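Local coordinates for CurJ (Moorea producens 3L, PDB 5TZ6), which is the dehydratase domain of a curacin polyketide synthase module and probably carries out vinylogous dehydration of the growing chain, here as an inactive variant with a bound hydroxy acid, at residues Pro10-Gln14 against Phe26-Phe30; Asn34-Leu38 against Tyr211-Thr216. The protein carries 1 engineered substitution. One frame throughout, in Å; residues are numbered along the deposited sequence.

Overall arrangement
Contacts 1 and 2 follow one another along the chain: the first closes at strand 24-30 before the loop 34-38 opens the second, whose other half, 211-216, lies some 170 residues further on. Their centres are about 12 Å apart, on the same side of the chain's centre, and they touch: Tyr29 O probably accepts a hydrogen bond from Asn34 ND2, and Leu11 packs on Tyr211. Helix 51-65 is common ground, since Leu11, Tyr211 and Pro215 all rest on Ser56. Contact 1 starts the N-terminal half's outermost strand within this chain, beside the second subunit, whereas contact 2 reaches from that half into the C-terminal one, as expected for the double hotdog of polyketide synthase dehydratases.

Contact 1: Pro10-Gln14 against Phe26-Phe30; sequences PLINQ and FESYF
Ile12 meets the ring of Phe26 at its edge, close to the ring plane, with CG2 3.9 Å from CD2. At the other end the amide of Asn13 lies obliquely against the ring of Tyr29, planes 57° apart and Asn13 CG 3.5 Å from Tyr29 CD2. Ser28 CB lies in plane at the edge of the Phe30 ring. With its CG anti to the carbonyl carbon (chi1 -71°), Asn13 reaches over to strand 24-30, where OD1 takes a hydrogen bond of 3.2 Å from Tyr29 N; the donor stands above the carbonyl plane. Replacing Asn13 by an alanine removes the amide, and Tyr29 N would probably lose this acceptor and the tyrosine ring its oblique neighbour. Glu27 O is gripped twice, by Asn13 N at 2.8 Å and by Gln14 N at 3.0 Å, while Glu27 N returns a bond of 2.8 Å to Gln14 O. The Gln14 and Glu27 side chains run side by side, CG of Gln14 3.9 Å from CB of Glu27, and both pack on Phe16 of the second subunit. Two residues facing one across an antiparallel pair make a classic beta bulge, starting strand 14-16, the outermost N-terminal hotdog strand within this chain.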
# COMPACT_ATOMS: atom_id res chain seq x y z
N PRO A 10 13.57 2.45 -7.09
CA PRO A 10 13.28 3.63 -7.92
C PRO A 10 12.03 3.48 -8.77
O PRO A 10 11.43 4.47 -9.19
CB PRO A 10 14.55 3.78 -8.79
CG PRO A 10 15.38 2.53 -8.53
CD PRO A 10 14.97 2.03 -7.18
N LEU A 11 11.61 2.24 -9.01
CA LEU A 11 10.42 1.95 -9.81
C LEU A 11 9.20 1.60 -8.97
O LEU A 11 8.12 1.41 -9.53
CB LEU A 11 10.71 0.79 -10.76
CG LEU A 11 11.70 1.05 -11.89
CD1 LEU A 11 11.92 -0.22 -12.69
CD2 LEU A 11 11.21 2.19 -12.78
N ILE A 12 9.33 1.53 -7.64
CA ILE A 12 8.26 1.02 -6.79
C ILE A 12 8.16 1.91 -5.56
O ILE A 12 9.11 1.99 -4.77
CB ILE A 12 8.50 -0.44 -6.37
CG1 ILE A 12 8.37 -1.36 -7.59
CG2 ILE A 12 7.53 -0.85 -5.27
CD1 ILE A 12 8.71 -2.80 -7.30
N ASN A 13 7.02 2.57 -5.40
CA ASN A 13 6.87 3.47 -4.26
C ASN A 13 6.52 2.71 -2.98
O ASN A 13 7.16 2.90 -1.95
CB ASN A 13 5.82 4.54 -4.57
CG ASN A 13 6.30 5.55 -5.60
OD1 ASN A 13 6.32 5.27 -6.80
ND2 ASN A 13 6.71 6.72 -5.14
N GLN A 14 5.52 1.83 -3.03
CA GLN A 14 5.17 1.10 -1.81
C GLN A 14 4.78 -0.32 -2.15
O GLN A 14 4.38 -0.63 -3.27
CB GLN A 14 4.05 1.78 -1.01
CG GLN A 14 2.66 1.61 -1.59
CD GLN A 14 1.59 2.20 -0.69
OE1 GLN A 14 0.65 1.52 -0.29
NE2 GLN A 14 1.74 3.48 -0.35
N PHE A 26 2.30 -4.19 -5.41
CA PHE A 26 3.30 -3.14 -5.49
C PHE A 26 2.71 -1.95 -6.24
O PHE A 26 2.00 -2.12 -7.23
CB PHE A 26 4.58 -3.63 -6.15
CG PHE A 26 5.27 -4.73 -5.38
CD1 PHE A 26 4.93 -6.06 -5.58
CD2 PHE A 26 6.23 -4.43 -4.44
CE1 PHE A 26 5.56 -7.07 -4.86
CE2 PHE A 26 6.86 -5.43 -3.71
CZ PHE A 26 6.53 -6.75 -3.93
N GLU A 27 2.99 -0.75 -5.74
CA GLU A 27 2.38 0.47 -6.24
C GLU A 27 3.45 1.50 -6.56
O GLU A 27 4.40 1.69 -5.79
CB GLU A 27 1.39 1.06 -5.23
CG GLU A 27 0.60 2.24 -5.78
CD GLU A 27 -0.51 2.69 -4.84
OE1 GLU A 27 -1.61 2.11 -4.90
OE2 GLU A 27 -0.27 3.63 -4.05
N SER A 28 3.27 2.16 -7.70
CA SER A 28 4.27 3.02 -8.31
C SER A 28 3.53 4.12 -9.06
O SER A 28 2.43 3.91 -9.56
CB SER A 28 5.17 2.23 -9.25
OG SER A 28 6.36 2.95 -9.53
N TYR A 29 4.14 5.30 -9.12
CA TYR A 29 3.51 6.47 -9.73
C TYR A 29 4.31 6.88 -10.97
O TYR A 29 5.38 7.49 -10.86
CB TYR A 29 3.40 7.61 -8.73
CG TYR A 29 2.65 7.21 -7.48
CD1 TYR A 29 1.30 6.88 -7.53
CD2 TYR A 29 3.30 7.14 -6.25
CE1 TYR A 29 0.62 6.50 -6.39
CE2 TYR A 29 2.62 6.77 -5.11
CZ TYR A 29 1.28 6.44 -5.18
OH TYR A 29 0.61 6.06 -4.04
N PHE A 30 3.77 6.55 -12.14
CA PHE A 30 4.49 6.71 -13.40
C PHE A 30 4.23 8.09 -13.99
O PHE A 30 3.07 8.46 -14.25
CB PHE A 30 4.10 5.61 -14.38
CG PHE A 30 4.95 4.37 -14.27
CD1 PHE A 30 5.13 3.75 -13.06
CD2 PHE A 30 5.55 3.83 -15.39
CE1 PHE A 30 5.91 2.61 -12.95
CE2 PHE A 30 6.33 2.69 -15.30
CZ PHE A 30 6.50 2.08 -14.07

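Contact 2: Asn34-Leu38 against Tyr211-Thr216; sequences NLPFL and YQLHPT
Phe37 drives its ring into the bend before helix 215-223, and most of the close contacts gather round that ring. His214 turns an edge toward one face of it in an edge-to-face pair, with centroids 4.7 Å apart and planes at 64°. His214 CE1 lies 3.6 Å from Phe37 CD2. Tyr211 comes from the opposite direction and sets its OH at the phenyl edge, 3.5 Å from Phe37 CE2, while Pro215 crosses at about a right angle, its CG 3.7 Å from Phe37 CZ. With chi1 at 59°, CG of Phe37 sits between the backbone N and the carbonyl carbon, which aims the ring at this trio. The margins are looser: Thr216 CG2 stays 4.1 Å from Phe37 CD1, and Leu35 CD2 comes no nearer than 4.3 Å to Tyr211 OH. The loop opens to solvent at Pro36, while the Phe37 ring is buried. The rotation of the imidazole is set by Thr216 N, which donates to His214 ND1 near the ring plane (3.2 Å, 162°); Thr216 OG1 is hydrogen-bonded to Trp184 NE1. His214 is thus the N-cap of helix 215-223, the helix that carries Asp219 of the ligand pocket in the C-terminal hotdog.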
# COMPACT_ATOMS: atom_id res chain seq x y z
N ASN A 34 8.74 11.74 -12.11
CA ASN A 34 9.27 10.68 -11.25
C ASN A 34 10.28 9.82 -11.99
O ASN A 34 11.27 9.38 -11.39
CB ASN A 34 8.14 9.80 -10.72
CG ASN A 34 7.15 10.57 -9.89
OD1 ASN A 34 7.42 11.70 -9.46
ND2 ASN A 34 5.99 9.98 -9.65
N LEU A 35 10.05 9.57 -13.28
CA LEU A 35 10.92 8.73 -14.09
C LEU A 35 11.33 9.52 -15.32
O LEU A 35 10.67 9.46 -16.37
CB LEU A 35 10.22 7.42 -14.46
CG LEU A 35 9.76 6.63 -13.24
CD1 LEU A 35 9.00 5.39 -13.67
CD2 LEU A 35 10.96 6.27 -12.39
N PRO A 36 12.44 10.27 -15.24
CA PRO A 36 12.79 11.18 -16.34
C PRO A 36 13.00 10.47 -17.67
O PRO A 36 12.54 10.97 -18.70
CB PRO A 36 14.07 11.85 -15.84
CG PRO A 36 14.02 11.71 -14.35
CD PRO A 36 13.36 10.39 -14.10
N PHE A 37 13.66 9.31 -17.67
CA PHE A 37 13.96 8.63 -18.92
C PHE A 37 12.69 8.28 -19.70
O PHE A 37 12.77 8.03 -20.91
CB PHE A 37 14.74 7.35 -18.66
CG PHE A 37 14.02 6.37 -17.76
CD1 PHE A 37 13.07 5.50 -18.28
CD2 PHE A 37 14.29 6.32 -16.40
CE1 PHE A 37 12.41 4.60 -17.46
CE2 PHE A 37 13.63 5.42 -15.58
CZ PHE A 37 12.69 4.57 -16.11
N LEU A 38 11.53 8.25 -19.05
CA LEU A 38 10.29 8.00 -19.77
C LEU A 38 10.05 9.03 -20.86
O LEU A 38 9.38 8.74 -21.86
CB LEU A 38 9.12 7.98 -18.79
CG LEU A 38 8.92 6.70 -17.98
CD1 LEU A 38 7.78 6.86 -16.99
CD2 LEU A 38 8.66 5.53 -18.91
N TYR A 211 18.78 -0.33 -9.77
CA TYR A 211 17.98 -1.18 -10.64
C TYR A 211 18.62 -2.56 -10.78
O TYR A 211 19.85 -2.69 -10.82
CB TYR A 211 17.85 -0.56 -12.03
CG TYR A 211 16.98 0.68 -12.12
CD1 TYR A 211 17.52 1.94 -11.90
CD2 TYR A 211 15.64 0.59 -12.49
CE1 TYR A 211 16.73 3.08 -12.01
CE2 TYR A 211 14.85 1.73 -12.59
CZ TYR A 211 15.40 2.97 -12.36
OH TYR A 211 14.63 4.11 -12.46
N GLN A 212 17.78 -3.59 -10.87
CA GLN A 212 18.26 -4.88 -11.35
C GLN A 212 18.68 -4.77 -12.82
O GLN A 212 19.84 -5.02 -13.17
CB GLN A 212 17.19 -5.96 -11.18
CG GLN A 212 17.00 -6.46 -9.75
CD GLN A 212 16.60 -5.37 -8.78
OE1 GLN A 212 15.60 -4.68 -8.99
NE2 GLN A 212 17.38 -5.21 -7.71
N LEU A 213 17.74 -4.40 -13.68
CA LEU A 213 18.01 -4.08 -15.08
C LEU A 213 17.21 -2.84 -15.44
O LEU A 213 15.98 -2.86 -15.38
CB LEU A 213 17.64 -5.23 -16.02
CG LEU A 213 18.53 -6.47 -16.05
CD1 LEU A 213 18.07 -7.39 -17.16
CD2 LEU A 213 19.99 -6.07 -16.25
N HIS A 214 17.91 -1.77 -15.79
CA HIS A 214 17.24 -0.52 -16.12
C HIS A 214 16.25 -0.75 -17.25
O HIS A 214 16.54 -1.50 -18.19
CB HIS A 214 18.26 0.54 -16.51
CG HIS A 214 17.75 1.94 -16.41
ND1 HIS A 214 16.98 2.52 -17.39
CD2 HIS A 214 17.90 2.88 -15.45
CE1 HIS A 214 16.67 3.76 -17.04
NE2 HIS A 214 17.22 4.00 -15.86
N PRO A 215 15.06 -0.16 -17.19
CA PRO A 215 14.11 -0.33 -18.30
C PRO A 215 14.75 -0.09 -19.66
O PRO A 215 14.50 -0.87 -20.59
CB PRO A 215 13.01 0.70 -17.99
CG PRO A 215 13.11 0.95 -16.51
CD PRO A 215 14.53 0.69 -16.10
N THR A 216 15.59 0.94 -19.79
CA THR A 216 16.18 1.26 -21.08
C THR A 216 17.15 0.19 -21.55
O THR A 216 17.33 0.01 -22.76
CB THR A 216 16.88 2.63 -21.04
OG1 THR A 216 17.92 2.62 -20.05
CG2 THR A 216 15.88 3.73 -20.72